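Local coordinates for accelerated-cell-death 11 (Arabidopsis thaliana, PDB 4NT1), which selectively transfers ceramide-1-phosphate and phytoceramide-1-phosphate between membranes and belongs to the glycolipid transfer protein family, at residues 79-92 with 193-207. Sequence-based numbering, arbitrary orientation.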
loop_
_atom_site.group_PDB
_atom_site.type_symbol
_atom_site.label_atom_id
_atom_site.label_comp_id
_atom_site.label_asym_id
_atom_site.label_seq_id
_atom_site.Cartn_x
_atom_site.Cartn_y
_atom_site.Cartn_z
ATOM N N LEU A 79 11.997 -9.050 7.023
ATOM C CA LEU A 79 12.050 -7.592 7.040
ATOM C C LEU A 79 12.993 -7.069 8.113
ATOM O O LEU A 79 13.714 -6.094 7.891
ATOM C CB LEU A 79 10.651 -6.978 7.205
ATOM C CG LEU A 79 9.674 -7.167 6.041
ATOM C CD1 LEU A 79 8.300 -6.616 6.379
ATOM C CD2 LEU A 79 10.193 -6.520 4.755
ATOM N N VAL A 80 12.992 -7.717 9.275
ATOM C CA VAL A 80 13.889 -7.327 10.366
ATOM C C VAL A 80 15.355 -7.459 9.961
ATOM O O VAL A 80 16.147 -6.536 10.150
ATOM C CB VAL A 80 13.610 -8.149 11.644
ATOM C CG1 VAL A 80 14.789 -8.065 12.609
ATOM C CG2 VAL A 80 12.326 -7.665 12.304
ATOM N N VAL A 81 15.715 -8.608 9.405
ATOM C CA VAL A 81 17.081 -8.832 8.950
ATOM C C VAL A 81 17.468 -7.816 7.884
ATOM O O VAL A 81 18.562 -7.250 7.927
ATOM C CB VAL A 81 17.275 -10.286 8.450
ATOM C CG1 VAL A 81 18.564 -10.437 7.650
ATOM C CG2 VAL A 81 17.254 -11.244 9.638
ATOM N N MET A 82 16.549 -7.569 6.954
ATOM C CA MET A 82 16.757 -6.611 5.876
ATOM C C MET A 82 17.096 -5.230 6.438
ATOM O O MET A 82 18.074 -4.599 6.027
ATOM C CB MET A 82 15.488 -6.531 5.025
ATOM C CG MET A 82 15.622 -5.786 3.718
ATOM S SD MET A 82 14.026 -5.673 2.871
ATOM C CE MET A 82 13.250 -4.362 3.824
ATOM N N MET A 83 16.294 -4.766 7.389
ATOM C CA MET A 83 16.515 -3.448 7.978
ATOM C C MET A 83 17.764 -3.398 8.837
ATOM O O MET A 83 18.488 -2.400 8.818
ATOM C CB MET A 83 15.292 -2.984 8.774
ATOM C CG MET A 83 14.140 -2.631 7.872
ATOM S SD MET A 83 12.677 -2.165 8.791
ATOM C CE MET A 83 13.153 -0.536 9.382
ATOM N N ASP A 84 18.019 -4.458 9.596
ATOM C CA ASP A 84 19.215 -4.491 10.437
ATOM C C ASP A 84 20.481 -4.334 9.578
ATOM O O ASP A 84 21.426 -3.653 9.978
ATOM C CB ASP A 84 19.285 -5.786 11.256
ATOM C CG ASP A 84 18.348 -5.781 12.470
ATOM O OD1 ASP A 84 17.857 -4.706 12.865
ATOM O OD2 ASP A 84 18.129 -6.869 13.039
ATOM N N LYS A 85 20.513 -4.961 8.403
ATOM C CA LYS A 85 21.698 -4.841 7.545
ATOM C C LYS A 85 21.897 -3.412 7.027
ATOM O O LYS A 85 23.036 -2.954 6.862
ATOM C CB LYS A 85 21.663 -5.853 6.393
ATOM C CG LYS A 85 21.712 -7.313 6.872
ATOM C CD LYS A 85 21.408 -8.280 5.735
ATOM C CE LYS A 85 22.608 -8.486 4.842
ATOM N NZ LYS A 85 23.706 -9.209 5.556
ATOM N N ASP A 86 20.795 -2.704 6.775
ATOM C CA ASP A 86 20.900 -1.299 6.376
ATOM C C ASP A 86 21.388 -0.435 7.537
ATOM O O ASP A 86 22.138 0.517 7.338
ATOM C CB ASP A 86 19.561 -0.757 5.868
ATOM C CG ASP A 86 19.295 -1.124 4.419
ATOM O OD1 ASP A 86 20.261 -1.437 3.686
ATOM O OD2 ASP A 86 18.118 -1.068 4.003
ATOM N N ILE A 87 20.941 -0.754 8.750
ATOM C CA ILE A 87 21.389 -0.019 9.935
ATOM C C ILE A 87 22.891 -0.244 10.163
ATOM O O ILE A 87 23.634 0.686 10.489
ATOM C CB ILE A 87 20.582 -0.428 11.196
ATOM C CG1 ILE A 87 19.113 -0.006 11.046
ATOM C CG2 ILE A 87 21.184 0.204 12.440
ATOM C CD1 ILE A 87 18.161 -0.644 12.078
ATOM N N GLU A 88 23.322 -1.483 9.971
ATOM C CA GLU A 88 24.721 -1.868 10.167
ATOM C C GLU A 88 25.633 -1.123 9.190
ATOM O O GLU A 88 26.728 -0.681 9.547
ATOM C CB GLU A 88 24.858 -3.377 9.978
ATOM C CG GLU A 88 26.213 -3.956 10.328
ATOM C CD GLU A 88 26.147 -5.457 10.576
ATOM O OE1 GLU A 88 25.493 -6.173 9.781
ATOM O OE2 GLU A 88 26.739 -5.921 11.575
ATOM N N ALA A 89 25.172 -0.981 7.954
ATOM C CA ALA A 89 25.951 -0.311 6.916
ATOM C C ALA A 89 25.702 1.190 6.900
ATOM O O ALA A 89 26.314 1.921 6.109
ATOM C CB ALA A 89 25.630 -0.905 5.563
ATOM N N ASP A 90 24.794 1.646 7.760
ATOM C CA ASP A 90 24.427 3.058 7.843
ATOM C C ASP A 90 23.946 3.609 6.503
ATOM O O ASP A 90 24.330 4.709 6.111
ATOM C CB ASP A 90 25.610 3.885 8.363
ATOM C CG ASP A 90 25.174 5.156 9.077
ATOM O OD1 ASP A 90 23.973 5.292 9.397
ATOM O OD2 ASP A 90 26.040 6.020 9.334
ATOM N N CYS A 91 23.097 2.853 5.809
ATOM C CA CYS A 91 22.609 3.258 4.492
ATOM C C CYS A 91 21.082 3.320 4.423
ATOM O O CYS A 91 20.496 3.233 3.345
ATOM C CB CYS A 91 23.139 2.309 3.412
ATOM S SG CYS A 91 22.568 0.599 3.569
ATOM N N VAL A 92 20.440 3.476 5.574
ATOM C CA VAL A 92 18.978 3.479 5.634
ATOM C C VAL A 92 18.326 4.432 4.629
ATOM O O VAL A 92 17.420 4.047 3.891
ATOM C CB VAL A 92 18.493 3.783 7.066
ATOM C CG1 VAL A 92 16.983 3.992 7.096
ATOM C CG2 VAL A 92 18.912 2.653 8.006
ATOM N N TYR A 193 2.931 -2.599 12.371
ATOM C CA TYR A 193 4.133 -3.414 12.521
ATOM C C TYR A 193 5.287 -2.783 11.737
ATOM O O TYR A 193 6.405 -2.688 12.235
ATOM C CB TYR A 193 3.882 -4.855 12.047
ATOM C CG TYR A 193 5.136 -5.702 12.001
ATOM C CD1 TYR A 193 5.573 -6.396 13.123
ATOM C CD2 TYR A 193 5.892 -5.790 10.841
ATOM C CE1 TYR A 193 6.730 -7.159 13.088
ATOM C CE2 TYR A 193 7.053 -6.554 10.795
ATOM C CZ TYR A 193 7.464 -7.231 11.920
ATOM O OH TYR A 193 8.611 -7.984 11.880
ATOM N N LEU A 194 5.008 -2.329 10.519
ATOM C CA LEU A 194 6.058 -1.725 9.692
ATOM C C LEU A 194 6.556 -0.412 10.303
ATOM O O LEU A 194 7.760 -0.240 10.510
ATOM C CB LEU A 194 5.572 -1.508 8.253
ATOM C CG LEU A 194 5.226 -2.781 7.476
ATOM C CD1 LEU A 194 4.578 -2.456 6.125
ATOM C CD2 LEU A 194 6.484 -3.632 7.292
ATOM N N ASP A 195 5.636 0.505 10.600
ATOM C CA ASP A 195 5.991 1.758 11.269
ATOM C C ASP A 195 6.884 1.491 12.475
ATOM O O ASP A 195 7.872 2.184 12.690
ATOM C CB ASP A 195 4.739 2.507 11.749
ATOM C CG ASP A 195 4.090 3.356 10.663
ATOM O OD1 ASP A 195 4.693 3.559 9.590
ATOM O OD2 ASP A 195 2.964 3.843 10.898
ATOM N N ASN A 196 6.511 0.502 13.277
ATOM C CA ASN A 196 7.266 0.188 14.487
ATOM C C ASN A 196 8.693 -0.307 14.237
ATOM O O ASN A 196 9.588 -0.024 15.030
ATOM C CB ASN A 196 6.497 -0.789 15.392
ATOM C CG ASN A 196 5.337 -0.125 16.109
ATOM O OD1 ASN A 196 5.307 1.095 16.266
ATOM N ND2 ASN A 196 4.382 -0.924 16.559
ATOM N N LEU A 197 8.913 -1.043 13.149
ATOM C CA LEU A 197 10.284 -1.410 12.784
ATOM C C LEU A 197 11.154 -0.156 12.657
ATOM O O LEU A 197 12.323 -0.159 13.060
ATOM C CB LEU A 197 10.335 -2.198 11.476
ATOM C CG LEU A 197 9.668 -3.570 11.493
ATOM C CD1 LEU A 197 9.886 -4.255 10.166
ATOM C CD2 LEU A 197 10.216 -4.416 12.639
ATOM N N PHE A 198 10.582 0.903 12.087
ATOM C CA PHE A 198 11.306 2.163 11.901
ATOM C C PHE A 198 11.429 2.923 13.223
ATOM O O PHE A 198 12.517 3.355 13.605
ATOM C CB PHE A 198 10.618 3.058 10.852
ATOM C CG PHE A 198 10.781 2.576 9.433
ATOM C CD1 PHE A 198 10.008 1.529 8.947
ATOM C CD2 PHE A 198 11.716 3.170 8.586
ATOM C CE1 PHE A 198 10.158 1.084 7.642
ATOM C CE2 PHE A 198 11.874 2.731 7.279
ATOM C CZ PHE A 198 11.095 1.681 6.806
ATOM N N LEU A 199 10.306 3.087 13.915
ATOM C CA LEU A 199 10.262 3.909 15.119
ATOM C C LEU A 199 11.055 3.332 16.288
ATOM O O LEU A 199 11.634 4.082 17.075
ATOM C CB LEU A 199 8.812 4.161 15.545
ATOM C CG LEU A 199 7.953 4.859 14.493
ATOM C CD1 LEU A 199 6.490 4.876 14.922
ATOM C CD2 LEU A 199 8.464 6.255 14.232
ATOM N N SER A 200 11.084 2.008 16.395
ATOM C CA SER A 200 11.801 1.336 17.479
ATOM C C SER A 200 13.312 1.413 17.282
ATOM O O SER A 200 14.084 1.171 18.214
ATOM C CB SER A 200 11.361 -0.128 17.593
ATOM O OG SER A 200 11.764 -0.883 16.460
ATOM N N LYS A 201 13.732 1.745 16.066
ATOM C CA LYS A 201 15.153 1.936 15.777
ATOM C C LYS A 201 15.485 3.412 15.563
ATOM O O LYS A 201 16.555 3.748 15.051
ATOM C CB LYS A 201 15.577 1.107 14.563
ATOM C CG LYS A 201 15.555 -0.400 14.813
ATOM C CD LYS A 201 16.429 -0.762 16.015
ATOM C CE LYS A 201 16.668 -2.265 16.113
ATOM N NZ LYS A 201 15.417 -3.033 16.374
ATOM N N GLN A 202 14.559 4.284 15.952
ATOM C CA GLN A 202 14.750 5.733 15.835
ATOM C C GLN A 202 15.056 6.196 14.412
ATOM O O GLN A 202 15.811 7.149 14.221
ATOM C CB GLN A 202 15.881 6.208 16.761
ATOM C CG GLN A 202 15.563 6.108 18.247
ATOM C CD GLN A 202 15.759 4.706 18.789
ATOM O OE1 GLN A 202 16.720 4.017 18.433
ATOM N NE2 GLN A 202 14.847 4.273 19.653
ATOM N N LEU A 203 14.467 5.542 13.412
ATOM C CA LEU A 203 14.789 5.864 12.029
ATOM C C LEU A 203 13.898 6.943 11.418
ATOM O O LEU A 203 14.226 7.492 10.372
ATOM C CB LEU A 203 14.710 4.608 11.157
ATOM C CG LEU A 203 15.517 3.385 11.583
ATOM C CD1 LEU A 203 15.350 2.255 10.555
ATOM C CD2 LEU A 203 16.983 3.752 11.761
ATOM N N GLY A 204 12.755 7.208 12.048
ATOM C CA GLY A 204 11.771 8.124 11.504
ATOM C C GLY A 204 10.989 7.470 10.382
ATOM O O GLY A 204 11.433 6.458 9.836
ATOM N N ILE A 205 9.835 8.041 10.027
ATOM C CA ILE A 205 9.047 7.518 8.913
ATOM C C ILE A 205 8.591 8.609 7.951
ATOM O O ILE A 205 7.804 8.353 7.043
ATOM C CB ILE A 205 7.806 6.732 9.406
ATOM C CG1 ILE A 205 6.851 7.659 10.169
ATOM C CG2 ILE A 205 8.229 5.546 10.253
ATOM C CD1 ILE A 205 5.567 6.974 10.629
ATOM N N ASP A 206 9.095 9.823 8.133
ATOM C CA ASP A 206 8.589 10.944 7.347
ATOM C C ASP A 206 9.559 11.412 6.255
ATOM O O ASP A 206 9.365 12.464 5.642
ATOM C CB ASP A 206 8.160 12.091 8.283
ATOM C CG ASP A 206 6.977 11.707 9.182
ATOM O OD1 ASP A 206 5.989 11.132 8.669
ATOM O OD2 ASP A 206 7.043 11.970 10.401
ATOM N N TRP A 207 10.585 10.604 5.993
ATOM C CA TRP A 207 11.613 10.959 5.010
ATOM C C TRP A 207 11.437 10.252 3.667
ATOM O O TRP A 207 12.143 10.559 2.701
ATOM C CB TRP A 207 13.023 10.693 5.561
ATOM C CG TRP A 207 13.196 9.329 6.173
ATOM C CD1 TRP A 207 12.958 8.984 7.467
ATOM C CD2 TRP A 207 13.647 8.134 5.516
ATOM N NE1 TRP A 207 13.228 7.654 7.662
ATOM C CE2 TRP A 207 13.653 7.106 6.479
ATOM C CE3 TRP A 207 14.055 7.835 4.210
ATOM C CZ2 TRP A 207 14.051 5.800 6.184
ATOM C CZ3 TRP A 207 14.440 6.537 3.912
ATOM C CH2 TRP A 207 14.441 5.534 4.898
ATOM O OXT TRP A 207 10.607 9.352 3.513
HETATM O O HOH W 1 10.287 -9.448 10.182
HETATM O O HOH W 2 15.362 -4.517 13.606
#
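M83 and F198 meet in a Met-aromatic contact that forms the apolar centre between residues 79-92 and 193-207. A thioether methyl on an aromatic face, flanked by leucines, illustrates how side-chain packing can join two helices while waters bridge the polar edge. The M83 chain runs out extended and then bends at its last torsion (chi3 73°), which sets CE over the middle of one face of the F198 ring. This CH-pi contact puts M83 CE 3.7 Å from the F198 centroid, only 7° off the ring normal; SD lies obliquely to the ring. M83 SD packs 3.6 Å from L197 CB, while L203 CD1 closes on the methyl. Along the paired helices, L79 CD1 touches L194 CD2 at 3.6 Å, and V80 offers CG2 both to L197 CD2 and to the Y193 hydroxyl. Beyond the Schellman motif that closes helix 173-199, with Q202 as its C-prime residue, the chain swings L203 and the C-terminal W207 toward V92. V92 CG1, anti to the backbone N, lies 3.6 Å from W207 CZ2.

Toward solvent the contact turns polar through D84 and K201, with no direct hydrogen bond between the segments. I87 CD1 rests 3.8 Å from K201 CG, and the lysine chain, bent twice, carries NZ toward D84. A water bridges the gap, donating to D84 OD1 at 2.6 Å and accepting from K201 NZ at 3.1 Å. A second water joins the Y193 hydroxyl to V80 N, the latter bond weak.

Within this all-helical GLTP fold, the axes of 79-88 and 193-199 run in the same general direction, 27° apart, with a closest approach of 11.2 Å. Helix 34-51 packs against L79 and L194, and T99 of helix 98-121 against M83 and F198; the W207 carboxylate forms salt bridges with R107 and R104, so the C-terminus borders the part of the lipid-phosphate site that helix 98-121 contributes through R100 and R104.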